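Local coordinates for pesticidal crystal protein Cry2Aa (Bacillus thuringiensis serovar kurstaki, PDB 1I5P) that promotes colloid-osmotic lysis by binding to the midgut epithelial cells of both dipteran and lepidopteran insect larvae, at residues Ala51-Thr56 / Thr87-Asp92; Phe60-Val65 / Leu267-Gly272; Ala111-Glu116 / Leu171-Leu176; Ile118-Asn123 / Ala178-Met183. All coordinates share one frame; numbering follows the deposited sequence.

Overall arrangement
Contacts 1, 3 and 4 lie within the N-terminal helical bundle, whereas contact 2 joins that bundle to the rest of the toxin. Contacts 3 and 4, with centres about 11 Å apart, are successive points where helix 107-135 meets helix 170-193. Contact 1 sits about 13 Å from each, centre to centre, and its Met90 reaches both: its carbonyl O lies against Leu176 of contact 3, and its CE against Gln179 and Met183 of contact 4. Contacts 1 and 2 use the two ends of helix 53-65, their centres about 20 Å apart. Contact 2 touches contact 4 through Leu61 and Asn182, but stays about 11 Å from contact 3 between nearest atoms.

Contact 1: residues Ala51-Thr56 / Thr87-Asp92; sequences APVVGT and TNLMQD
Val53 and Leu89 meet methyl to methyl, and one side of their meeting is extended by a smaller pair, Ala51 and Asp92. Val53 CG2 lies 3.8 Å from Leu89 CD1, which also comes within 4.1 Å of Val53 CB, so the leucine methyl rests on the branch of the valine and not merely on its end. The two side chains run slantwise to each other. The valine rotamer explains which methyl is used: at chi1 68° its CG1 is wedged between the backbone N and the carbonyl carbon, while CG2 stands opposite the N and faces the neighbouring helix. Leu89 answers with an extended second torsion (chi2 -175°) that carries CD1 outward to the valine. Val53 also packs on Ile80 and Ile81 of helix 74-81, and Leu89 on Pro83, which makes this an apolar patch shared by three helices.

The second pair is of a different kind. Asp92, its CG opposite the backbone N (chi1 173°), brings OD2 to 3.6 Å from Ala51 CB, a van der Waals contact between a carboxylate oxygen and a methyl group. The same OD2 lies close to Glu96 OE2, a like charge that may favour protonation of one of the two acids. Nearest CA atoms pair Ala51 with Asp92 at 7.1 Å and Val53 with Leu89 at 7.2 Å. The start of helix 53-65, with the loop residue just before it, thus packs on the first turn of helix 88-101 within the N-terminal helical bundle of a delta-endotoxin.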
loop_
_atom_site.group_PDB
_atom_site.type_symbol
_atom_site.label_atom_id
_atom_site.label_comp_id
_atom_site.label_asym_id
_atom_site.label_seq_id
_atom_site.Cartn_x
_atom_site.Cartn_y
_atom_site.Cartn_z
ATOM N N ALA A 51 -6.132 -5.862 13.681
ATOM C CA ALA A 51 -7.455 -6.472 13.698
ATOM C C ALA A 51 -7.825 -6.771 12.251
ATOM O O ALA A 51 -7.858 -5.868 11.416
ATOM C CB ALA A 51 -8.461 -5.510 14.312
ATOM N N PRO A 52 -8.093 -8.046 11.931
ATOM C CA PRO A 52 -8.459 -8.459 10.573
ATOM C C PRO A 52 -9.585 -7.661 9.917
ATOM O O PRO A 52 -9.611 -7.525 8.693
ATOM C CB PRO A 52 -8.830 -9.930 10.748
ATOM C CG PRO A 52 -9.276 -10.002 12.193
ATOM C CD PRO A 52 -8.197 -9.189 12.851
ATOM N N VAL A 53 -10.518 -7.141 10.711
ATOM C CA VAL A 53 -11.614 -6.366 10.147
ATOM C C VAL A 53 -11.117 -5.177 9.313
ATOM O O VAL A 53 -11.778 -4.762 8.356
ATOM C CB VAL A 53 -12.557 -5.836 11.255
ATOM C CG1 VAL A 53 -11.844 -4.788 12.099
ATOM C CG2 VAL A 53 -13.815 -5.258 10.632
ATOM N N VAL A 54 -9.956 -4.627 9.663
ATOM C CA VAL A 54 -9.444 -3.479 8.914
ATOM C C VAL A 54 -9.200 -3.887 7.466
ATOM O O VAL A 54 -9.437 -3.107 6.541
ATOM C CB VAL A 54 -8.131 -2.908 9.534
ATOM C CG1 VAL A 54 -8.352 -2.588 11.010
ATOM C CG2 VAL A 54 -6.982 -3.891 9.361
ATOM N N GLY A 55 -8.749 -5.123 7.281
ATOM C CA GLY A 55 -8.495 -5.632 5.947
ATOM C C GLY A 55 -9.791 -5.819 5.182
ATOM O O GLY A 55 -9.867 -5.515 3.993
ATOM N N THR A 56 -10.815 -6.314 5.869
ATOM C CA THR A 56 -12.113 -6.518 5.242
ATOM C C THR A 56 -12.721 -5.180 4.829
ATOM O O THR A 56 -13.202 -5.027 3.703
ATOM C CB THR A 56 -13.100 -7.224 6.196
ATOM O OG1 THR A 56 -12.541 -8.467 6.636
ATOM C CG2 THR A 56 -14.418 -7.505 5.483
ATOM N N THR A 87 -20.131 -3.792 19.147
ATOM C CA THR A 87 -18.986 -2.888 19.143
ATOM C C THR A 87 -17.693 -3.635 19.443
ATOM O O THR A 87 -16.641 -3.016 19.610
ATOM C CB THR A 87 -19.130 -1.791 20.211
ATOM O OG1 THR A 87 -19.234 -2.402 21.504
ATOM C CG2 THR A 87 -20.361 -0.945 19.957
ATOM N N ASN A 88 -17.764 -4.960 19.514
ATOM C CA ASN A 88 -16.579 -5.751 19.842
ATOM C C ASN A 88 -15.382 -5.604 18.897
ATOM O O ASN A 88 -14.240 -5.620 19.353
ATOM C CB ASN A 88 -16.950 -7.237 19.986
ATOM C CG ASN A 88 -17.060 -7.955 18.652
ATOM O OD1 ASN A 88 -18.057 -7.819 17.941
ATOM N ND2 ASN A 88 -16.033 -8.730 18.308
ATOM N N LEU A 89 -15.623 -5.471 17.596
ATOM C CA LEU A 89 -14.504 -5.330 16.662
ATOM C C LEU A 89 -13.804 -3.982 16.833
ATOM O O LEU A 89 -12.579 -3.882 16.692
ATOM C CB LEU A 89 -14.978 -5.510 15.210
ATOM C CG LEU A 89 -15.528 -6.898 14.855
ATOM C CD1 LEU A 89 -15.847 -6.964 13.370
ATOM C CD2 LEU A 89 -14.514 -7.979 15.222
ATOM N N MET A 90 -14.577 -2.944 17.134
ATOM C CA MET A 90 -13.992 -1.629 17.350
ATOM C C MET A 90 -13.253 -1.659 18.688
ATOM O O MET A 90 -12.163 -1.104 18.817
ATOM C CB MET A 90 -15.082 -0.558 17.373
ATOM C CG MET A 90 -15.661 -0.243 16.008
ATOM S SD MET A 90 -14.420 0.460 14.900
ATOM C CE MET A 90 -14.682 2.228 15.172
ATOM N N GLN A 91 -13.842 -2.318 19.681
ATOM C CA GLN A 91 -13.201 -2.396 20.985
ATOM C C GLN A 91 -11.881 -3.143 20.858
ATOM O O GLN A 91 -10.900 -2.784 21.495
ATOM C CB GLN A 91 -14.098 -3.107 22.006
ATOM C CG GLN A 91 -15.413 -2.397 22.292
ATOM C CD GLN A 91 -16.235 -3.100 23.357
ATOM O OE1 GLN A 91 -16.032 -4.283 23.635
ATOM N NE2 GLN A 91 -17.180 -2.377 23.952
ATOM N N ASP A 92 -11.857 -4.181 20.028
ATOM C CA ASP A 92 -10.645 -4.967 19.837
ATOM C C ASP A 92 -9.562 -4.179 19.105
ATOM O O ASP A 92 -8.374 -4.339 19.375
ATOM C CB ASP A 92 -10.961 -6.248 19.068
ATOM C CG ASP A 92 -9.714 -7.014 18.691
ATOM O OD1 ASP A 92 -9.116 -7.659 19.585
ATOM O OD2 ASP A 92 -9.325 -6.964 17.502
#

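Contact 2: residues Phe60-Val65 / Leu267-Gly272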
loop_
_atom_site.group_PDB
_atom_site.type_symbol
_atom_site.label_atom_id
_atom_site.label_comp_id
_atom_site.label_asym_id
_atom_site.label_seq_id
_atom_site.Cartn_x
_atom_site.Cartn_y
_atom_site.Cartn_z
ATOM N N PHE A 60 -13.493 -3.890 1.168
ATOM C CA PHE A 60 -14.875 -3.510 0.915
ATOM C C PHE A 60 -14.961 -2.131 0.251
ATOM O O PHE A 60 -15.659 -1.950 -0.750
ATOM C CB PHE A 60 -15.639 -3.505 2.244
ATOM C CG PHE A 60 -16.967 -2.800 2.189
ATOM C CD1 PHE A 60 -18.078 -3.420 1.623
ATOM C CD2 PHE A 60 -17.109 -1.522 2.728
ATOM C CE1 PHE A 60 -19.314 -2.784 1.596
ATOM C CE2 PHE A 60 -18.344 -0.874 2.707
ATOM C CZ PHE A 60 -19.453 -1.509 2.138
ATOM N N LEU A 61 -14.258 -1.152 0.812
ATOM C CA LEU A 61 -14.289 0.193 0.246
ATOM C C LEU A 61 -13.693 0.207 -1.160
ATOM O O LEU A 61 -14.225 0.862 -2.060
ATOM C CB LEU A 61 -13.557 1.176 1.166
ATOM C CG LEU A 61 -14.234 1.343 2.534
ATOM C CD1 LEU A 61 -13.446 2.331 3.400
ATOM C CD2 LEU A 61 -15.669 1.830 2.338
ATOM N N LEU A 62 -12.596 -0.521 -1.351
ATOM C CA LEU A 62 -11.960 -0.609 -2.663
ATOM C C LEU A 62 -12.972 -1.116 -3.696
ATOM O O LEU A 62 -13.046 -0.595 -4.804
ATOM C CB LEU A 62 -10.753 -1.558 -2.607
ATOM C CG LEU A 62 -9.447 -1.006 -2.006
ATOM C CD1 LEU A 62 -8.474 -2.140 -1.721
ATOM C CD2 LEU A 62 -8.834 0.006 -2.970
ATOM N N LYS A 63 -13.762 -2.117 -3.317
ATOM C CA LYS A 63 -14.766 -2.684 -4.215
ATOM C C LYS A 63 -15.955 -1.758 -4.481
ATOM O O LYS A 63 -16.556 -1.810 -5.553
ATOM C CB LYS A 63 -15.261 -4.020 -3.662
ATOM C CG LYS A 63 -14.258 -5.154 -3.813
ATOM C CD LYS A 63 -14.803 -6.459 -3.267
ATOM C CE LYS A 63 -13.919 -7.630 -3.658
ATOM N NZ LYS A 63 -13.991 -7.963 -5.108
ATOM N N LYS A 64 -16.302 -0.922 -3.505
ATOM C CA LYS A 64 -17.404 0.019 -3.677
ATOM C C LYS A 64 -17.017 1.071 -4.708
ATOM O O LYS A 64 -17.800 1.416 -5.596
ATOM C CB LYS A 64 -17.740 0.707 -2.351
ATOM C CG LYS A 64 -18.620 -0.118 -1.426
ATOM C CD LYS A 64 -20.000 -0.342 -2.036
ATOM C CE LYS A 64 -20.922 -1.072 -1.068
ATOM N NZ LYS A 64 -22.250 -1.365 -1.668
ATOM N N VAL A 65 -15.797 1.581 -4.575
ATOM C CA VAL A 65 -15.271 2.598 -5.480
ATOM C C VAL A 65 -14.953 1.976 -6.840
ATOM O O VAL A 65 -15.054 2.632 -7.880
ATOM C CB VAL A 65 -13.974 3.218 -4.903
ATOM C CG1 VAL A 65 -13.311 4.137 -5.931
ATOM C CG2 VAL A 65 -14.289 3.988 -3.628
ATOM N N LEU A 267 -13.915 3.021 -10.430
ATOM C CA LEU A 267 -12.481 3.231 -10.546
ATOM C C LEU A 267 -11.760 2.125 -9.793
ATOM O O LEU A 267 -11.762 2.090 -8.558
ATOM C CB LEU A 267 -12.089 4.578 -9.947
ATOM C CG LEU A 267 -10.587 4.856 -9.975
ATOM C CD1 LEU A 267 -10.104 4.844 -11.419
ATOM C CD2 LEU A 267 -10.290 6.191 -9.319
ATOM N N MET A 268 -11.153 1.215 -10.543
ATOM C CA MET A 268 -10.428 0.109 -9.944
ATOM C C MET A 268 -9.038 0.582 -9.517
ATOM O O MET A 268 -8.211 0.927 -10.354
ATOM C CB MET A 268 -10.290 -1.040 -10.947
ATOM C CG MET A 268 -9.504 -2.229 -10.415
ATOM S SD MET A 268 -9.072 -3.435 -11.700
ATOM C CE MET A 268 -7.585 -2.695 -12.379
ATOM N N VAL A 269 -8.793 0.623 -8.216
ATOM C CA VAL A 269 -7.493 1.032 -7.708
ATOM C C VAL A 269 -6.623 -0.208 -7.894
ATOM O O VAL A 269 -6.725 -1.162 -7.121
ATOM C CB VAL A 269 -7.598 1.403 -6.215
ATOM C CG1 VAL A 269 -6.234 1.779 -5.663
ATOM C CG2 VAL A 269 -8.583 2.549 -6.049
ATOM N N SER A 270 -5.782 -0.198 -8.927
ATOM C CA SER A 270 -4.944 -1.349 -9.250
ATOM C C SER A 270 -3.863 -1.697 -8.239
ATOM O O SER A 270 -3.357 -2.823 -8.223
ATOM C CB SER A 270 -4.304 -1.162 -10.628
ATOM O OG SER A 270 -3.195 -0.287 -10.554
ATOM N N SER A 271 -3.495 -0.739 -7.399
ATOM C CA SER A 271 -2.477 -0.987 -6.387
ATOM C C SER A 271 -2.492 0.104 -5.333
ATOM O O SER A 271 -3.046 1.182 -5.548
ATOM C CB SER A 271 -1.092 -1.059 -7.035
ATOM O OG SER A 271 -0.770 0.165 -7.666
ATOM N N GLY A 272 -1.885 -0.187 -4.189
ATOM C CA GLY A 272 -1.832 0.785 -3.117
ATOM C C GLY A 272 -0.423 0.907 -2.580
ATOM O O GLY A 272 0.536 0.549 -3.255
HETATM O O HOH W 1 -11.222 0.270 -6.448
#
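Leu62 and Val65, on the last turns of helix 53-65, pack against Val269 and Leu267 where the helical bundle domain of the delta-endotoxin meets its beta-rich part. Leu62 comes first along the helix. Its CG stands opposite the carbonyl carbon, and the chain swings its CD2 to 3.7 Å from Val269 CB; that methyl also lies 4.0 Å from Val269 CG2, seated on the branch of the valine, and the two side chains cross at about a right angle. Ile258 of helix 238-259 packs on both Leu62 and Val65. The carbonyl of Leu62 receives a hydrogen bond from a water, 2.6 Å from its O. The same water donates to Leu267 O at 2.8 Å and accepts from Val269 N at 3.0 Å, so three backbone groups are tied together through one molecule.

Farther on, Lys64 turns its NZ away to a salt bridge with Glu76. Val65 closes the helix, its CG1 3.7 Å from Leu267 O. Beyond the junction, Met268 exchanges backbone hydrogen bonds with Gly493 and Thr495, which incorporates strand 267-268 into a sheet of the C-terminal region. The direct polar link between the segments is nearly straight: Leu267 N donates to Val65 O over 2.8 Å with an N-H...O angle of 175°, reaching the oxygen at a C=O...N angle of 143° and tilted 20° from the carbonyl plane.

Contact 3: residues Ala111-Glu116 / Leu171-Leu176; sequences ARVNAE and LLLLPL
Val113 faces Leu173 across 9.1 Å between CA atoms, a spacing that keeps the backbones of these two helical segments well apart and leaves the contact to side chains. Both belong to the N-terminal helical bundle of the delta-endotoxin, 111-116 on helix 107-135 and 171-176 on helix 170-193. The second helix is kinked here: neither Pro175, which has no N-H to give, nor Leu176 bonds through its N to the turn before, although the chain continues as helix.

One valine serves two leucines. At chi1 159° Val113 puts CG1 opposite its backbone N and CG2 beside it, so the fork opens along the neighbouring helix and each methyl finds its own partner. CG1 lies 3.8 Å from Leu176 CD1, the two side chains meeting at a slant; CG2 lies 3.9 Å from Leu173 CD2, and that pair slides past each other in opposite directions. Leu173 lies just before the kink, and Leu176 is one of the two residues whose N lacks the helical bond. Other faces of the kinked segment are taken up by the bundle, with Pro175 against Ile93 and Thr97, and Leu174 against Tyr222 and Val252.

Beside this apolar meeting, Glu116 is buried and held by two arginines. Its OE1 forms a salt bridge with Arg160 NH1, which links helix 107-135 to helix 145-160. Its other oxygen, OE2, accepts from Arg112 NE at 2.8 Å one turn earlier, using the anti lone pair, with the oxygen 16° out of the guanidinium plane; Arg112 NH2 adds a weak bond at 3.2 Å.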
loop_
_atom_site.group_PDB
_atom_site.type_symbol
_atom_site.label_atom_id
_atom_site.label_comp_id
_atom_site.label_asym_id
_atom_site.label_seq_id
_atom_site.Cartn_x
_atom_site.Cartn_y
_atom_site.Cartn_z
ATOM N N ALA A 111 -13.913 5.108 28.975
ATOM C CA ALA A 111 -15.353 5.123 29.174
ATOM C C ALA A 111 -16.056 5.944 28.094
ATOM O O ALA A 111 -17.028 5.493 27.505
ATOM C CB ALA A 111 -15.681 5.679 30.555
ATOM N N ARG A 112 -15.561 7.147 27.827
ATOM C CA ARG A 112 -16.182 7.998 26.815
ATOM C C ARG A 112 -16.116 7.383 25.421
ATOM O O ARG A 112 -17.097 7.404 24.676
ATOM C CB ARG A 112 -15.528 9.383 26.797
ATOM C CG ARG A 112 -16.199 10.352 25.827
ATOM C CD ARG A 112 -17.702 10.419 26.084
ATOM N NE ARG A 112 -18.383 11.354 25.192
ATOM C CZ ARG A 112 -18.242 12.676 25.239
ATOM N NH1 ARG A 112 -17.441 13.231 26.140
ATOM N NH2 ARG A 112 -18.906 13.445 24.384
ATOM N N VAL A 113 -14.951 6.850 25.065
ATOM C CA VAL A 113 -14.770 6.217 23.765
ATOM C C VAL A 113 -15.799 5.103 23.612
ATOM O O VAL A 113 -16.480 5.009 22.589
ATOM C CB VAL A 113 -13.350 5.621 23.623
ATOM C CG1 VAL A 113 -13.329 4.554 22.533
ATOM C CG2 VAL A 113 -12.359 6.728 23.297
ATOM N N ASN A 114 -15.915 4.262 24.633
ATOM C CA ASN A 114 -16.873 3.159 24.600
ATOM C C ASN A 114 -18.315 3.624 24.433
ATOM O O ASN A 114 -19.100 2.976 23.750
ATOM C CB ASN A 114 -16.768 2.323 25.867
ATOM C CG ASN A 114 -15.701 1.265 25.775
ATOM O OD1 ASN A 114 -15.519 0.645 24.733
ATOM N ND2 ASN A 114 -15.003 1.032 26.880
ATOM N N ALA A 115 -18.658 4.744 25.059
ATOM C CA ALA A 115 -20.010 5.281 24.948
ATOM C C ALA A 115 -20.218 5.800 23.530
ATOM O O ALA A 115 -21.300 5.659 22.952
ATOM C CB ALA A 115 -20.219 6.409 25.970
ATOM N N GLU A 116 -19.169 6.396 22.973
ATOM C CA GLU A 116 -19.226 6.926 21.620
ATOM C C GLU A 116 -19.333 5.811 20.586
ATOM O O GLU A 116 -19.957 5.996 19.544
ATOM C CB GLU A 116 -17.995 7.787 21.330
ATOM C CG GLU A 116 -17.952 9.097 22.094
ATOM C CD GLU A 116 -19.198 9.938 21.878
ATOM O OE1 GLU A 116 -19.882 9.741 20.850
ATOM O OE2 GLU A 116 -19.489 10.804 22.731
ATOM N N LEU A 171 -2.601 9.279 18.612
ATOM C CA LEU A 171 -2.061 8.169 17.827
ATOM C C LEU A 171 -2.727 6.856 18.215
ATOM O O LEU A 171 -3.039 6.027 17.361
ATOM C CB LEU A 171 -0.549 8.032 18.026
ATOM C CG LEU A 171 0.111 6.940 17.171
ATOM C CD1 LEU A 171 0.179 7.408 15.707
ATOM C CD2 LEU A 171 1.510 6.645 17.692
ATOM N N LEU A 172 -2.940 6.670 19.512
ATOM C CA LEU A 172 -3.566 5.454 20.006
ATOM C C LEU A 172 -4.991 5.285 19.489
ATOM O O LEU A 172 -5.441 4.168 19.238
ATOM C CB LEU A 172 -3.564 5.459 21.537
ATOM C CG LEU A 172 -4.181 4.238 22.224
ATOM C CD1 LEU A 172 -3.691 2.965 21.547
ATOM C CD2 LEU A 172 -3.807 4.243 23.705
ATOM N N LEU A 173 -5.689 6.403 19.327
ATOM C CA LEU A 173 -7.064 6.397 18.856
ATOM C C LEU A 173 -7.180 6.539 17.340
ATOM O O LEU A 173 -8.267 6.412 16.783
ATOM C CB LEU A 173 -7.836 7.535 19.524
ATOM C CG LEU A 173 -7.995 7.454 21.046
ATOM C CD1 LEU A 173 -8.519 8.775 21.589
ATOM C CD2 LEU A 173 -8.954 6.319 21.388
ATOM N N LEU A 174 -6.060 6.796 16.671
ATOM C CA LEU A 174 -6.082 6.992 15.221
ATOM C C LEU A 174 -6.816 5.881 14.443
ATOM O O LEU A 174 -7.606 6.180 13.545
ATOM C CB LEU A 174 -4.662 7.182 14.686
ATOM C CG LEU A 174 -4.554 7.890 13.326
ATOM C CD1 LEU A 174 -5.261 9.252 13.377
ATOM C CD2 LEU A 174 -3.088 8.066 12.947
ATOM N N PRO A 175 -6.575 4.599 14.773
ATOM C CA PRO A 175 -7.269 3.530 14.049
ATOM C C PRO A 175 -8.778 3.685 14.205
ATOM O O PRO A 175 -9.521 3.587 13.239
ATOM C CB PRO A 175 -6.727 2.261 14.707
ATOM C CG PRO A 175 -5.330 2.658 15.048
ATOM C CD PRO A 175 -5.547 4.032 15.663
ATOM N N LEU A 176 -9.228 3.951 15.424
ATOM C CA LEU A 176 -10.659 4.128 15.671
ATOM C C LEU A 176 -11.182 5.349 14.927
ATOM O O LEU A 176 -12.244 5.299 14.310
ATOM C CB LEU A 176 -10.933 4.283 17.171
ATOM C CG LEU A 176 -10.748 3.069 18.088
ATOM C CD1 LEU A 176 -11.337 3.388 19.460
ATOM C CD2 LEU A 176 -11.449 1.845 17.499
#

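Contact 4: residues Ile118-Asn123 / Ala178-Met183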
loop_
_atom_site.group_PDB
_atom_site.type_symbol
_atom_site.label_atom_id
_atom_site.label_comp_id
_atom_site.label_asym_id
_atom_site.label_seq_id
_atom_site.Cartn_x
_atom_site.Cartn_y
_atom_site.Cartn_z
ATOM N N ILE A 118 -20.861 2.997 21.042
ATOM C CA ILE A 118 -22.239 2.555 21.155
ATOM C C ILE A 118 -23.163 3.534 20.437
ATOM O O ILE A 118 -24.060 3.127 19.696
ATOM C CB ILE A 118 -22.654 2.447 22.645
ATOM C CG1 ILE A 118 -21.959 1.242 23.284
ATOM C CG2 ILE A 118 -24.166 2.332 22.770
ATOM C CD1 ILE A 118 -22.056 1.204 24.794
ATOM N N GLY A 119 -22.931 4.824 20.649
ATOM C CA GLY A 119 -23.768 5.834 20.025
ATOM C C GLY A 119 -23.632 5.887 18.516
ATOM O O GLY A 119 -24.620 6.045 17.788
ATOM N N LEU A 120 -22.395 5.765 18.051
ATOM C CA LEU A 120 -22.095 5.783 16.629
ATOM C C LEU A 120 -22.851 4.628 15.968
ATOM O O LEU A 120 -23.576 4.818 14.988
ATOM C CB LEU A 120 -20.585 5.626 16.432
ATOM C CG LEU A 120 -19.935 6.149 15.155
ATOM C CD1 LEU A 120 -20.369 7.588 14.889
ATOM C CD2 LEU A 120 -18.421 6.074 15.300
ATOM N N GLN A 121 -22.678 3.433 16.520
ATOM C CA GLN A 121 -23.350 2.243 16.009
ATOM C C GLN A 121 -24.865 2.454 15.953
ATOM O O GLN A 121 -25.500 2.171 14.942
ATOM C CB GLN A 121 -23.018 1.042 16.904
ATOM C CG GLN A 121 -23.767 -0.243 16.583
ATOM C CD GLN A 121 -25.187 -0.253 17.118
ATOM O OE1 GLN A 121 -25.425 0.031 18.292
ATOM N NE2 GLN A 121 -26.139 -0.584 16.255
ATOM N N ALA A 122 -25.435 2.965 17.041
ATOM C CA ALA A 122 -26.876 3.198 17.120
ATOM C C ALA A 122 -27.376 4.245 16.131
ATOM O O ALA A 122 -28.313 4.003 15.369
ATOM C CB ALA A 122 -27.259 3.614 18.537
ATOM N N ASN A 123 -26.756 5.418 16.164
ATOM C CA ASN A 123 -27.134 6.513 15.289
ATOM C C ASN A 123 -27.091 6.118 13.816
ATOM O O ASN A 123 -27.992 6.452 13.051
ATOM C CB ASN A 123 -26.209 7.703 15.534
ATOM C CG ASN A 123 -26.369 8.285 16.925
ATOM O OD1 ASN A 123 -25.563 9.105 17.358
ATOM N ND2 ASN A 123 -27.422 7.870 17.631
ATOM N N ALA A 178 -10.046 6.632 12.247
ATOM C CA ALA A 178 -10.068 6.310 10.824
ATOM C C ALA A 178 -11.346 5.557 10.484
ATOM O O ALA A 178 -11.996 5.850 9.482
ATOM C CB ALA A 178 -8.858 5.470 10.457
ATOM N N GLN A 179 -11.706 4.584 11.316
ATOM C CA GLN A 179 -12.928 3.823 11.081
ATOM C C GLN A 179 -14.140 4.758 11.135
ATOM O O GLN A 179 -15.045 4.652 10.312
ATOM C CB GLN A 179 -13.090 2.711 12.122
ATOM C CG GLN A 179 -12.135 1.526 11.968
ATOM C CD GLN A 179 -12.242 0.849 10.611
ATOM O OE1 GLN A 179 -13.285 0.902 9.956
ATOM N NE2 GLN A 179 -11.161 0.195 10.184
ATOM N N ALA A 180 -14.148 5.675 12.102
ATOM C CA ALA A 180 -15.259 6.616 12.243
ATOM C C ALA A 180 -15.291 7.589 11.065
ATOM O O ALA A 180 -16.361 7.969 10.589
ATOM C CB ALA A 180 -15.137 7.384 13.558
ATOM N N ALA A 181 -14.115 8.003 10.607
ATOM C CA ALA A 181 -14.032 8.906 9.471
ATOM C C ALA A 181 -14.585 8.161 8.261
ATOM O O ALA A 181 -15.244 8.755 7.407
ATOM C CB ALA A 181 -12.581 9.329 9.226
ATOM N N ASN A 182 -14.330 6.855 8.195
ATOM C CA ASN A 182 -14.837 6.032 7.098
ATOM C C ASN A 182 -16.355 6.125 7.061
ATOM O O ASN A 182 -16.958 6.282 6.003
ATOM C CB ASN A 182 -14.462 4.558 7.288
ATOM C CG ASN A 182 -13.086 4.223 6.761
ATOM O OD1 ASN A 182 -12.506 4.976 5.985
ATOM N ND2 ASN A 182 -12.566 3.065 7.159
ATOM N N MET A 183 -16.963 6.024 8.236
ATOM C CA MET A 183 -18.410 6.074 8.348
ATOM C C MET A 183 -18.998 7.415 7.924
ATOM O O MET A 183 -19.974 7.460 7.178
ATOM C CB MET A 183 -18.830 5.742 9.782
ATOM C CG MET A 183 -18.458 4.323 10.209
ATOM S SD MET A 183 -18.656 4.054 11.982
ATOM C CE MET A 183 -17.178 3.129 12.384
#
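Within the helical bundle of the N-terminal domain, Leu120 of helix 107-135 reaches across to Ala180 and Met183 of helix 170-193. These two residues are three apart and so present themselves along one side of their helix, and a single leucine methyl touches both. Leu120 CD2 lies 3.9 Å from Ala180 CB and equally 3.9 Å from Met183 SD. The torsion that brings CD2 to both atoms sets CG opposite the backbone N, though rotated well off the ideal (chi1 -156°). The short side chain of Ala180 suits the spacing there, since Leu120 and Ala180 are only 8.2 Å apart between CA atoms.

Leu120 has further neighbours: Phe164 and Arg160 touch it, while Leu161 packs on Ala180, so the region before helix 170-193 contributes to the same core. Phe82 and Phe157 also touch the methionine side chain. Elsewhere on this helix the buried Asn182 has a polar partner: its OD1 accepts from Trp259 NE1, and the Asn182 side chain packs on Val57 of helix 53-65. Helix 170-193 is thus surrounded by other helices, as befits the central helix of a delta-endotoxin bundle. Across the contact itself, Met183 crosses Leu120 at a slant, its chain bent at chi3 (-137°), with SD also 4.0 Å from Leu120 CG.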